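Local coordinates for protein SmhA (Serratia marcescens, PDB 7A27) that serves as one component of Smh, a tripartite alpha-pore-forming toxin, here in its soluble form, and probably helps to permeabilise target membranes, at residues S10-M15 with P302-K307; I19-Q24 with Q296-L301. One frame throughout, in Å; residues are numbered along the deposited sequence.

Contact 1: S10-M15 with P302-K307; sequences SPQTLM and PTEWGK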
loop_
_atom_site.group_PDB
_atom_site.type_symbol
_atom_site.label_atom_id
_atom_site.label_comp_id
_atom_site.label_asym_id
_atom_site.label_seq_id
_atom_site.Cartn_x
_atom_site.Cartn_y
_atom_site.Cartn_z
ATOM N N SER A 10 9.690 -19.463 -15.080
ATOM C CA SER A 10 9.306 -19.084 -13.695
ATOM C C SER A 10 8.636 -17.710 -13.670
ATOM O O SER A 10 8.723 -16.938 -14.641
ATOM C CB SER A 10 10.513 -19.068 -12.783
ATOM O OG SER A 10 11.247 -17.849 -12.905
ATOM N N PRO A 11 7.949 -17.396 -12.550
ATOM C CA PRO A 11 7.390 -16.072 -12.304
ATOM C C PRO A 11 8.449 -15.008 -12.002
ATOM O O PRO A 11 8.092 -13.892 -11.782
ATOM C CB PRO A 11 6.558 -16.198 -11.020
ATOM C CG PRO A 11 6.473 -17.684 -10.740
ATOM C CD PRO A 11 7.606 -18.343 -11.491
ATOM N N GLN A 12 9.714 -15.405 -11.921
ATOM C CA GLN A 12 10.835 -14.502 -11.560
ATOM C C GLN A 12 10.486 -13.873 -10.214
ATOM O O GLN A 12 9.856 -14.563 -9.413
ATOM C CB GLN A 12 11.100 -13.561 -12.741
ATOM C CG GLN A 12 11.248 -14.364 -14.026
ATOM C CD GLN A 12 12.138 -13.757 -15.064
ATOM O OE1 GLN A 12 12.921 -12.868 -14.794
ATOM N NE2 GLN A 12 12.019 -14.274 -16.270
ATOM N N THR A 13 10.810 -12.606 -9.987
ATOM C CA THR A 13 10.572 -11.951 -8.669
ATOM C C THR A 13 9.152 -11.380 -8.585
ATOM O O THR A 13 8.951 -10.544 -7.707
ATOM C CB THR A 13 11.621 -10.867 -8.378
ATOM O OG1 THR A 13 11.460 -9.800 -9.316
ATOM C CG2 THR A 13 13.033 -11.406 -8.424
ATOM N N LEU A 14 8.195 -11.815 -9.419
ATOM C CA LEU A 14 6.787 -11.326 -9.359
ATOM C C LEU A 14 6.166 -11.577 -7.979
ATOM O O LEU A 14 5.459 -10.673 -7.496
ATOM C CB LEU A 14 5.927 -12.000 -10.433
ATOM C CG LEU A 14 6.042 -11.449 -11.855
ATOM C CD1 LEU A 14 5.178 -12.249 -12.800
ATOM C CD2 LEU A 14 5.623 -9.985 -11.932
ATOM N N MET A 15 6.386 -12.749 -7.377
ATOM C CA MET A 15 5.733 -13.101 -6.090
ATOM C C MET A 15 6.143 -12.073 -5.038
ATOM O O MET A 15 5.250 -11.444 -4.456
ATOM C CB MET A 15 6.084 -14.515 -5.624
ATOM C CG MET A 15 5.289 -14.928 -4.405
ATOM S SD MET A 15 5.405 -16.683 -4.002
ATOM C CE MET A 15 4.910 -16.664 -2.280
ATOM N N PRO A 302 6.094 -3.333 -14.270
ATOM C CA PRO A 302 6.076 -3.486 -15.720
ATOM C C PRO A 302 7.337 -4.213 -16.228
ATOM O O PRO A 302 7.229 -5.155 -16.981
ATOM C CB PRO A 302 6.019 -2.027 -16.212
ATOM C CG PRO A 302 5.367 -1.266 -15.093
ATOM C CD PRO A 302 5.916 -1.940 -13.860
ATOM N N THR A 303 8.516 -3.773 -15.783
ATOM C CA THR A 303 9.820 -4.396 -16.107
ATOM C C THR A 303 9.767 -5.892 -15.778
ATOM O O THR A 303 10.187 -6.686 -16.627
ATOM C CB THR A 303 10.950 -3.689 -15.349
ATOM O OG1 THR A 303 10.816 -2.305 -15.676
ATOM C CG2 THR A 303 12.328 -4.242 -15.656
ATOM N N GLU A 304 9.250 -6.271 -14.608
ATOM C CA GLU A 304 9.216 -7.694 -14.194
ATOM C C GLU A 304 8.284 -8.489 -15.111
ATOM O O GLU A 304 8.641 -9.627 -15.409
ATOM C CB GLU A 304 8.923 -7.877 -12.709
ATOM C CG GLU A 304 10.206 -7.868 -11.879
ATOM C CD GLU A 304 11.147 -9.054 -12.064
ATOM O OE1 GLU A 304 10.667 -10.202 -12.055
ATOM O OE2 GLU A 304 12.360 -8.833 -12.207
ATOM N N TRP A 305 7.168 -7.937 -15.583
ATOM C CA TRP A 305 6.311 -8.674 -16.546
ATOM C C TRP A 305 7.084 -8.816 -17.862
ATOM O O TRP A 305 7.068 -9.913 -18.460
ATOM C CB TRP A 305 4.916 -8.045 -16.732
ATOM C CG TRP A 305 3.877 -8.543 -15.768
ATOM C CD1 TRP A 305 3.232 -7.846 -14.789
ATOM C CD2 TRP A 305 3.392 -9.893 -15.682
ATOM N NE1 TRP A 305 2.370 -8.667 -14.112
ATOM C CE2 TRP A 305 2.455 -9.928 -14.641
ATOM C CE3 TRP A 305 3.671 -11.072 -16.383
ATOM C CZ2 TRP A 305 1.799 -11.099 -14.289
ATOM C CZ3 TRP A 305 3.015 -12.222 -16.037
ATOM C CH2 TRP A 305 2.093 -12.233 -15.003
ATOM N N GLY A 306 7.774 -7.755 -18.272
ATOM C CA GLY A 306 8.632 -7.727 -19.472
ATOM C C GLY A 306 9.701 -8.789 -19.427
ATOM O O GLY A 306 10.019 -9.324 -20.505
ATOM N N LYS A 307 10.235 -9.091 -18.238
ATOM C CA LYS A 307 11.250 -10.160 -18.045
ATOM C C LYS A 307 10.609 -11.526 -18.310
ATOM O O LYS A 307 11.300 -12.380 -18.899
ATOM C CB LYS A 307 11.883 -10.099 -16.656
ATOM C CG LYS A 307 12.926 -9.004 -16.478
ATOM C CD LYS A 307 13.783 -9.152 -15.230
ATOM C CE LYS A 307 15.103 -8.411 -15.361
ATOM N NZ LYS A 307 15.809 -8.281 -14.066
#
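A type II' beta turn from Pro11 to Leu14 leads into helix 14-37 and lies against the side of helix 301-321, within the elongated helical bundle of this soluble toxin component. It is a worked example of a turn closed by local hydrogen bonds that also meets a helix distant in sequence. Leu14 N donates to Pro11 O at 3.1 Å and closes it, while Ser10 OG accepts from Gln12 N at 3.0 Å, forming an ST turn; the same hydroxyl also bonds to Asp8.

The polar part of the contact gathers round Glu304. Its chain bends at chi2 (-68°), bringing the carboxylate across to the turn, where Thr13 N donates to Glu304 OE1 at 3.2 Å. The bond is far from straight, with an angle of 137° at the hydrogen, and the N-H comes from above the carboxylate plane. The other oxygen, Glu304 OE2, faces Lys307 NZ at 4.0 Å, a long salt bridge along the same helix that may help to keep the carboxylate ionised. The extended chains of Gln12 and Lys307 cross at about a right angle, Gln12 OE1 lying 3.5 Å from Lys307 CB.

The apolar part belongs to Leu14. Its CD2 lies near both Glu304 CB and NE1 of the Trp305 indole, the leucine and glutamate chains sliding past each other in opposite directions, while CD1 sits over the six-membered ring. Phe345 of helix 325-358 also touches Leu14, and Phe86 and Tyr122 meet the indole, so the pair sits in a multi-helix core. Here the leucine crosses the tryptophan at about a right angle in a CH-pi contact: Leu14 CD1 stands 3.7 Å from the centroid of the six-membered ring of Trp305, only 7° off its normal.

Contact 2: I19-Q24 with Q296-L301; sequences ISISSQ and QRMALL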
loop_
_atom_site.group_PDB
_atom_site.type_symbol
_atom_site.label_atom_id
_atom_site.label_comp_id
_atom_site.label_asym_id
_atom_site.label_seq_id
_atom_site.Cartn_x
_atom_site.Cartn_y
_atom_site.Cartn_z
ATOM N N ILE A 19 4.109 -8.846 -3.151
ATOM C CA ILE A 19 4.105 -8.772 -1.661
ATOM C C ILE A 19 4.614 -7.383 -1.216
ATOM O O ILE A 19 3.969 -6.775 -0.359
ATOM C CB ILE A 19 4.907 -9.956 -1.075
ATOM C CG1 ILE A 19 4.185 -11.281 -1.351
ATOM C CG2 ILE A 19 5.198 -9.756 0.402
ATOM C CD1 ILE A 19 4.949 -12.519 -0.943
ATOM N N SER A 20 5.695 -6.859 -1.799
ATOM C CA SER A 20 6.243 -5.541 -1.397
ATOM C C SER A 20 5.246 -4.442 -1.786
ATOM O O SER A 20 5.252 -3.388 -1.102
ATOM C CB SER A 20 7.632 -5.272 -1.934
ATOM O OG SER A 20 7.590 -4.888 -3.301
ATOM N N ILE A 21 4.403 -4.664 -2.810
ATOM C CA ILE A 21 3.347 -3.688 -3.215
ATOM C C ILE A 21 2.224 -3.772 -2.190
ATOM O O ILE A 21 1.858 -2.713 -1.648
ATOM C CB ILE A 21 2.829 -3.917 -4.643
ATOM C CG1 ILE A 21 3.916 -3.592 -5.674
ATOM C CG2 ILE A 21 1.569 -3.087 -4.881
ATOM C CD1 ILE A 21 3.594 -4.021 -7.095
ATOM N N SER A 22 1.690 -4.978 -1.949
ATOM C CA SER A 22 0.604 -5.221 -0.963
ATOM C C SER A 22 0.958 -4.467 0.338
ATOM O O SER A 22 0.107 -3.718 0.847
ATOM C CB SER A 22 0.398 -6.714 -0.721
ATOM O OG SER A 22 -0.037 -7.401 -1.887
ATOM N N SER A 23 2.180 -4.637 0.841
ATOM C CA SER A 23 2.661 -4.064 2.118
ATOM C C SER A 23 2.319 -2.573 2.238
ATOM O O SER A 23 1.841 -2.163 3.298
ATOM C CB SER A 23 4.133 -4.278 2.276
ATOM O OG SER A 23 4.616 -3.563 3.398
ATOM N N GLN A 24 2.573 -1.778 1.207
ATOM C CA GLN A 24 2.370 -0.310 1.263
ATOM C C GLN A 24 0.934 0.016 0.876
ATOM O O GLN A 24 0.327 0.814 1.579
ATOM C CB GLN A 24 3.403 0.407 0.388
ATOM C CG GLN A 24 4.856 0.086 0.730
ATOM C CD GLN A 24 5.330 0.524 2.097
ATOM O OE1 GLN A 24 4.647 1.216 2.855
ATOM N NE2 GLN A 24 6.544 0.125 2.433
ATOM N N GLN A 296 6.588 3.805 -6.013
ATOM C CA GLN A 296 7.986 3.342 -6.227
ATOM C C GLN A 296 8.051 1.816 -6.387
ATOM O O GLN A 296 8.817 1.359 -7.254
ATOM C CB GLN A 296 8.915 3.834 -5.119
ATOM C CG GLN A 296 9.374 5.273 -5.321
ATOM C CD GLN A 296 10.022 5.892 -4.103
ATOM O OE1 GLN A 296 10.164 5.268 -3.053
ATOM N NE2 GLN A 296 10.405 7.152 -4.224
ATOM N N ARG A 297 7.305 1.046 -5.597
ATOM C CA ARG A 297 7.315 -0.441 -5.704
ATOM C C ARG A 297 6.639 -0.850 -7.010
ATOM O O ARG A 297 7.082 -1.827 -7.609
ATOM C CB ARG A 297 6.598 -1.116 -4.537
ATOM C CG ARG A 297 7.173 -0.766 -3.178
ATOM C CD ARG A 297 8.614 -1.191 -2.947
ATOM N NE ARG A 297 9.151 -0.366 -1.852
ATOM C CZ ARG A 297 8.819 -0.487 -0.552
ATOM N NH1 ARG A 297 7.929 -1.401 -0.144
ATOM N NH2 ARG A 297 9.388 0.330 0.322
ATOM N N MET A 298 5.625 -0.091 -7.428
ATOM C CA MET A 298 4.824 -0.324 -8.655
ATOM C C MET A 298 5.661 0.009 -9.893
ATOM O O MET A 298 5.398 -0.586 -10.943
ATOM C CB MET A 298 3.595 0.575 -8.622
ATOM C CG MET A 298 2.588 0.304 -9.720
ATOM S SD MET A 298 1.830 -1.316 -9.798
ATOM C CE MET A 298 1.674 -1.565 -8.042
ATOM N N ALA A 299 6.652 0.892 -9.783
ATOM C CA ALA A 299 7.513 1.317 -10.910
ATOM C C ALA A 299 8.270 0.113 -11.489
ATOM O O ALA A 299 8.519 0.089 -12.701
ATOM C CB ALA A 299 8.486 2.360 -10.453
ATOM N N LEU A 300 8.587 -0.884 -10.678
ATOM C CA LEU A 300 9.414 -2.046 -11.093
ATOM C C LEU A 300 8.545 -3.165 -11.695
ATOM O O LEU A 300 9.125 -4.070 -12.343
ATOM C CB LEU A 300 10.205 -2.580 -9.893
ATOM C CG LEU A 300 10.930 -1.587 -8.981
ATOM C CD1 LEU A 300 11.434 -2.327 -7.747
ATOM C CD2 LEU A 300 12.063 -0.855 -9.697
ATOM N N LEU A 301 7.220 -3.120 -11.524
ATOM C CA LEU A 301 6.309 -4.229 -11.926
ATOM C C LEU A 301 6.269 -4.400 -13.451
ATOM O O LEU A 301 6.373 -5.531 -13.922
ATOM C CB LEU A 301 4.919 -3.989 -11.344
ATOM C CG LEU A 301 3.919 -5.126 -11.558
ATOM C CD1 LEU A 301 4.402 -6.429 -10.961
ATOM C CD2 LEU A 301 2.579 -4.769 -10.972
#
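Two hydrogen bonds grip the hydroxyl of Ser22, one with the carbonyl O of His18 and the other with Tyr80 OH. The first stays within helix 14-37; the second links it to helix 48-96, beside the place where residues 19-24 meet residues 296-301, at the passage from helix 272-299 to helix 301-321. Ser20 OG has a bond of its own within the helix, to the carbonyl O of Met17, its rotamer (chi1 78°) setting it between the backbone N and the carbonyl carbon; residues 296-301 bring only carbon to it, Arg297 CD at 3.9 Å.

This interface between bundle helices illustrates how one long side chain can serve two chemistries. Arg297 and Ile21 run past each other in opposite directions, with Arg297 CB 3.8 Å from Ile21 CG1, so the aliphatic root of the arginine packs on the isoleucine. Beyond CG, a bend at chi2 (-63°) carries the guanidinium over to helix 14-37. There Arg297 NH1 makes a weak hydrogen bond of 3.5 Å to Ser20 O, which lies at the edge of the guanidinium, near its plane. Gln24 comes up beside the same nitrogen, its CG 3.5 Å from Arg297 NH1.

Ile21 also leads into the hydrophobic interior. Met298, bent at chi2 and chi3, crosses it at about a right angle and lays its terminal methyl CE against Ile21 CD1 at 3.3 Å and against Ile21 CG2 at 3.5 Å. Leu301 adds CD2, 4.1 Å from Ile21 CD1. Leu79 of helix 48-96 touches both Met298 and Leu301 and extends this layer. With its one direct bond weak, the join appears to rest chiefly on apolar contact, the guanidinium adding a modest polar attachment to a helix carbonyl.

In the fold
Contact 1 sits at the turn before helix 14-37 and its first residues, contact 2 further along the same helix, their centres 12 Å apart and contact 2 nested in the chain loop that contact 1 closes. Helices 272-299 and 301-321, which follow each other in the chain, supply the other side. The contacts meet where Leu14 CD2 packs on Leu301 CD1 at 3.9 Å. The centre of contact 2 is about 8 Å, and that of contact 1 about 19 Å, from the centre of the chain. The Gln24 side chain of contact 2 is about 10 Å from that of Asn359, which binds calcium in a structure of this protein, though no ion is bound to this chain here.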